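Local coordinates for protein Lic11098 (Leptospira interrogans serogroup Icterohaemorrhagiae serovar copenhageni, PDB 4U08) that is of unknown function but is a leucine-rich repeat protein regarded as a virulence factor of a pathogen, and probably binds partner molecules, at residues L233-K238 with K254-E259; L47-D52 with Q70-K75. All coordinates share one frame; numbering follows the deposited sequence.

Interaction 1 (L233-K238 with K254-E259); sequences LLNKNK and KLKLYE
Leu233, closing strand 231-233, is bridged in parallel register to Lys256, and the two side chains run side by side off the same face. Leu233 CD2 lies along the aliphatic stem of Lys256, 3.9 Å from Lys256 CG; a bend at the last torsion (chi4 68°) turns the ammonium off the line of the stem. Leu234 projects into the interior, where its CB meets CD2 of Leu257 at 3.9 Å, while its backbone N donates 2.8 Å to Lys256 O, nearly along the C=O axis. Asn235 sets its amide plane at 89° to the ring of Tyr258, with its CB near the plane of that ring, at the edge. At Lys236 the backbone takes left-handed values and N donates to Tyr258 O at 2.8 Å and 165°. The extended Lys236 side chain then runs beside both Tyr258 and Glu259, its CE 3.8 Å from Glu259 OE1. Asn237 turns back so that ND2 reaches Leu234 O at 3.0 Å from above the carbonyl plane; ND2 also donates to Leu211 O and OD1 bonds Leu216 N, so the asparagine side chain bonds backbone atoms of the adjacent turn, as the conserved asparagines of leucine-rich repeats do. Leu234 O and Leu257 O both receive Asn260 ND2, which carries the pattern into the next repeat. Strands 208-210 and 277-279 flank the pair in the parallel stack of the solenoid.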
# COMPACT_ATOMS: atom_id res chain seq x y z
N LEU A 233 1.75 4.40 4.76
CA LEU A 233 0.58 5.09 4.23
C LEU A 233 -0.53 5.11 5.26
O LEU A 233 -1.15 4.07 5.53
CB LEU A 233 0.10 4.48 2.91
CG LEU A 233 1.14 4.22 1.81
CD1 LEU A 233 0.43 3.84 0.51
CD2 LEU A 233 2.07 5.44 1.55
N LEU A 234 -0.76 6.28 5.85
CA LEU A 234 -1.74 6.50 6.92
C LEU A 234 -2.87 7.45 6.55
O LEU A 234 -3.57 7.95 7.43
CB LEU A 234 -1.03 6.97 8.19
CG LEU A 234 -0.21 5.89 8.91
CD1 LEU A 234 0.86 6.51 9.77
CD2 LEU A 234 -1.11 4.98 9.73
N ASN A 235 -3.09 7.65 5.23
CA ASN A 235 -4.16 8.53 4.73
C ASN A 235 -5.51 8.17 5.31
O ASN A 235 -5.82 6.98 5.46
CB ASN A 235 -4.34 8.40 3.22
CG ASN A 235 -3.15 8.72 2.37
OD1 ASN A 235 -3.12 8.34 1.20
ND2 ASN A 235 -2.21 9.49 2.90
N LYS A 236 -6.33 9.19 5.57
CA LYS A 236 -7.72 9.00 6.01
C LYS A 236 -7.86 8.12 7.27
O LYS A 236 -8.54 7.10 7.25
CB LYS A 236 -8.60 8.50 4.85
CG LYS A 236 -8.78 9.53 3.73
CD LYS A 236 -9.63 8.99 2.61
CE LYS A 236 -9.89 10.08 1.59
NZ LYS A 236 -10.55 9.56 0.36
N ASN A 237 -7.20 8.52 8.33
CA ASN A 237 -7.35 7.93 9.66
C ASN A 237 -7.79 9.09 10.57
O ASN A 237 -8.21 10.13 10.05
CB ASN A 237 -6.05 7.26 10.13
CG ASN A 237 -5.92 5.87 9.58
OD1 ASN A 237 -6.51 4.92 10.10
ND2 ASN A 237 -5.17 5.69 8.51
N LYS A 238 -7.65 8.96 11.89
CA LYS A 238 -8.07 9.99 12.86
C LYS A 238 -6.92 10.36 13.78
O LYS A 238 -7.15 10.71 14.94
CB LYS A 238 -9.26 9.48 13.70
CG LYS A 238 -10.53 9.23 12.90
CD LYS A 238 -11.62 8.65 13.80
CE LYS A 238 -12.98 8.61 13.13
NZ LYS A 238 -13.08 7.55 12.09
N LYS A 254 8.72 7.45 2.31
CA LYS A 254 7.42 8.08 2.09
C LYS A 254 6.54 7.98 3.32
O LYS A 254 6.29 6.88 3.82
CB LYS A 254 6.67 7.47 0.89
CG LYS A 254 7.30 7.73 -0.46
CD LYS A 254 6.39 7.26 -1.60
CE LYS A 254 7.04 7.39 -2.96
NZ LYS A 254 7.21 8.82 -3.37
N LEU A 255 6.07 9.13 3.79
CA LEU A 255 5.15 9.23 4.92
C LEU A 255 3.92 9.98 4.42
O LEU A 255 4.00 11.18 4.10
CB LEU A 255 5.82 9.93 6.11
CG LEU A 255 4.98 10.10 7.38
CD1 LEU A 255 4.39 8.75 7.85
CD2 LEU A 255 5.79 10.75 8.48
N LYS A 256 2.80 9.26 4.27
CA LYS A 256 1.55 9.84 3.76
C LYS A 256 0.53 9.92 4.89
O LYS A 256 0.11 8.88 5.40
CB LYS A 256 1.05 9.04 2.56
CG LYS A 256 1.89 9.30 1.32
CD LYS A 256 1.14 8.97 0.05
CE LYS A 256 1.97 9.20 -1.18
NZ LYS A 256 3.10 8.25 -1.28
N LEU A 257 0.20 11.14 5.32
CA LEU A 257 -0.69 11.42 6.44
C LEU A 257 -1.89 12.30 6.04
O LEU A 257 -2.50 12.93 6.90
CB LEU A 257 0.13 12.09 7.57
CG LEU A 257 1.12 11.20 8.33
CD1 LEU A 257 2.19 12.02 9.00
CD2 LEU A 257 0.40 10.35 9.36
N TYR A 258 -2.23 12.29 4.73
CA TYR A 258 -3.33 13.03 4.13
C TYR A 258 -4.65 12.75 4.87
O TYR A 258 -4.96 11.59 5.17
CB TYR A 258 -3.45 12.67 2.62
CG TYR A 258 -4.77 13.03 1.98
CD1 TYR A 258 -5.69 12.04 1.63
CD2 TYR A 258 -5.10 14.36 1.70
CE1 TYR A 258 -6.91 12.37 1.03
CE2 TYR A 258 -6.31 14.70 1.10
CZ TYR A 258 -7.21 13.70 0.76
OH TYR A 258 -8.40 14.03 0.16
N GLU A 259 -5.38 13.81 5.20
CA GLU A 259 -6.68 13.74 5.87
C GLU A 259 -6.63 13.03 7.23
O GLU A 259 -7.32 12.04 7.46
CB GLU A 259 -7.76 13.15 4.94
CG GLU A 259 -8.46 14.23 4.13
CD GLU A 259 -9.77 13.86 3.45
OE1 GLU A 259 -10.47 12.95 3.94
OE2 GLU A 259 -10.11 14.52 2.44

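Interaction 2 (L47-D52 with Q70-K75); sequences LLNLDD and QLHLSK
Backbone hydrogen bonds hold the two segments in parallel register, the axes of strands 47-49 and 70-72 lying 5.0 Å apart and 1° from parallel. Leu48 N donates to Gln70 O, His72 N returns to Leu48 O, and Leu50 N reaches His72 O at 2.8 Å. Beyond the strands Asp52 N donates to Ser74 O, so the pairing continues into the turns.

Apolar packing fills the inner side. Leu48 and Leu71, both with CG anti to the backbone N, lie side by side with CD2 of the former 3.8 Å from CD1 of the latter; two residues on, Leu50 CD1 and Leu73 CD2 make a second side-by-side contact at 3.7 Å. On the opposite face Leu47 crosses Gln70 obliquely, placing its CD1 near Gln70 OE1 and the histidine ring.

Side-chain polar bonds cluster around His72. His72 NE2 donates 2.8 Å in the ring plane to a lone pair of Gln70 OE1, while His72 ND1 meets a water, at the ring edge, that donates 2.6 Å to Asp51 OD2. These two anchors restrain the rotation of the imidazole. The other oxygen, Asp51 OD1, accepts Ser74 N at 2.9 Å from above the carboxylate plane, and Asn49 OD1 takes Asp51 N in an Asx turn. At the outer end Lys75, bent at chi3 (-107°), brings NZ to 3.4 Å from both Asp52 OD1 and Asp52 OD2, a salt bridge whose hydrogen bonds are weak.

The proton on NE2 is used by Gln70, and the carboxylate of Asp51, linked through the water, would tend to favour a protonated His72; Ser74 N and the water together hold that carboxylate between the two repeats.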
# COMPACT_ATOMS: atom_id res chain seq x y z
N LEU A 47 0.26 -26.09 -16.11
CA LEU A 47 -0.52 -24.87 -15.94
C LEU A 47 -1.91 -25.04 -16.53
O LEU A 47 -2.08 -25.43 -17.70
CB LEU A 47 0.22 -23.63 -16.56
CG LEU A 47 -0.34 -22.25 -16.20
CD1 LEU A 47 0.77 -21.21 -16.16
CD2 LEU A 47 -1.45 -21.80 -17.18
N LEU A 48 -2.91 -24.72 -15.70
CA LEU A 48 -4.29 -24.80 -16.09
C LEU A 48 -4.93 -23.44 -15.89
O LEU A 48 -4.99 -22.94 -14.76
CB LEU A 48 -5.01 -25.92 -15.28
CG LEU A 48 -6.52 -26.07 -15.47
CD1 LEU A 48 -6.88 -26.28 -16.95
CD2 LEU A 48 -7.06 -27.20 -14.61
N ASN A 49 -5.37 -22.81 -16.98
CA ASN A 49 -5.99 -21.51 -16.90
C ASN A 49 -7.49 -21.62 -17.14
O ASN A 49 -7.93 -21.91 -18.25
CB ASN A 49 -5.30 -20.49 -17.83
CG ASN A 49 -5.68 -19.06 -17.55
OD1 ASN A 49 -6.67 -18.76 -16.89
ND2 ASN A 49 -4.92 -18.13 -18.11
N LEU A 50 -8.27 -21.41 -16.07
CA LEU A 50 -9.73 -21.48 -16.10
C LEU A 50 -10.36 -20.12 -15.77
O LEU A 50 -11.55 -20.05 -15.47
CB LEU A 50 -10.22 -22.56 -15.11
CG LEU A 50 -9.77 -24.01 -15.39
CD1 LEU A 50 -10.28 -24.95 -14.32
CD2 LEU A 50 -10.24 -24.49 -16.75
N ASP A 51 -9.56 -19.03 -15.85
CA ASP A 51 -9.97 -17.66 -15.54
C ASP A 51 -11.12 -17.18 -16.39
O ASP A 51 -11.22 -17.58 -17.55
CB ASP A 51 -8.81 -16.67 -15.74
CG ASP A 51 -7.68 -16.74 -14.73
OD1 ASP A 51 -7.86 -17.37 -13.66
OD2 ASP A 51 -6.61 -16.15 -15.01
N ASP A 52 -11.95 -16.29 -15.84
CA ASP A 52 -13.06 -15.64 -16.55
C ASP A 52 -14.00 -16.65 -17.20
O ASP A 52 -14.12 -16.67 -18.43
CB ASP A 52 -12.52 -14.64 -17.59
CG ASP A 52 -11.68 -13.51 -17.02
OD1 ASP A 52 -12.16 -12.37 -17.01
OD2 ASP A 52 -10.51 -13.77 -16.64
N GLN A 70 0.55 -24.46 -11.43
CA GLN A 70 -0.27 -23.26 -11.39
C GLN A 70 -1.72 -23.53 -11.77
O GLN A 70 -1.99 -24.09 -12.84
CB GLN A 70 0.30 -22.14 -12.31
CG GLN A 70 1.67 -21.63 -11.89
CD GLN A 70 2.06 -20.36 -12.61
OE1 GLN A 70 1.23 -19.52 -12.97
NE2 GLN A 70 3.35 -20.17 -12.78
N LEU A 71 -2.64 -23.10 -10.89
CA LEU A 71 -4.06 -23.24 -11.12
C LEU A 71 -4.70 -21.86 -11.05
O LEU A 71 -4.78 -21.27 -9.98
CB LEU A 71 -4.68 -24.25 -10.11
CG LEU A 71 -6.18 -24.50 -10.21
CD1 LEU A 71 -6.59 -24.99 -11.61
CD2 LEU A 71 -6.63 -25.50 -9.16
N HIS A 72 -5.13 -21.35 -12.22
CA HIS A 72 -5.77 -20.04 -12.36
C HIS A 72 -7.28 -20.26 -12.46
O HIS A 72 -7.77 -20.84 -13.42
CB HIS A 72 -5.21 -19.29 -13.60
CG HIS A 72 -3.73 -19.03 -13.53
ND1 HIS A 72 -3.24 -17.76 -13.26
CD2 HIS A 72 -2.69 -19.88 -13.66
CE1 HIS A 72 -1.92 -17.89 -13.24
NE2 HIS A 72 -1.54 -19.14 -13.47
N LEU A 73 -8.00 -19.84 -11.42
CA LEU A 73 -9.44 -20.04 -11.34
C LEU A 73 -10.17 -18.75 -11.00
O LEU A 73 -11.27 -18.78 -10.45
CB LEU A 73 -9.74 -21.08 -10.25
CG LEU A 73 -9.82 -22.52 -10.69
CD1 LEU A 73 -9.79 -23.42 -9.49
CD2 LEU A 73 -11.09 -22.77 -11.48
N SER A 74 -9.56 -17.62 -11.32
CA SER A 74 -10.10 -16.31 -11.02
C SER A 74 -11.31 -15.99 -11.87
O SER A 74 -11.46 -16.52 -12.97
CB SER A 74 -9.02 -15.24 -11.20
OG SER A 74 -7.89 -15.53 -10.40
N LYS A 75 -12.17 -15.11 -11.35
CA LYS A 75 -13.35 -14.60 -12.04
C LYS A 75 -14.28 -15.72 -12.55
O LYS A 75 -14.56 -15.83 -13.75
CB LYS A 75 -12.95 -13.60 -13.15
CG LYS A 75 -12.15 -12.40 -12.63
CD LYS A 75 -11.65 -11.49 -13.75
CE LYS A 75 -10.17 -11.62 -13.98
NZ LYS A 75 -9.71 -10.83 -15.15
O HOH W 1 -5.01 -15.64 -12.98

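Interactions 1 and 2 belong to one leucine-rich repeat solenoid and each joins two consecutive repeats, 23 residues apart in register, but they do not touch: their centres are 36 Å apart and their nearest atoms about 24 Å. Interaction 2 lies toward the N-terminal end, interaction 1 nearer the centre of the chain. The same scaffold of leucines and backbone bonds carries different outer surfaces, a histidine, glutamine and aspartate cluster with a bridging water in 47-52 with 70-75, and a lysine, tyrosine and glutamate row in 233-238 with 254-259. In interaction 1 the Tyr258 side chain comes about 5 Å from a bound zinc ion.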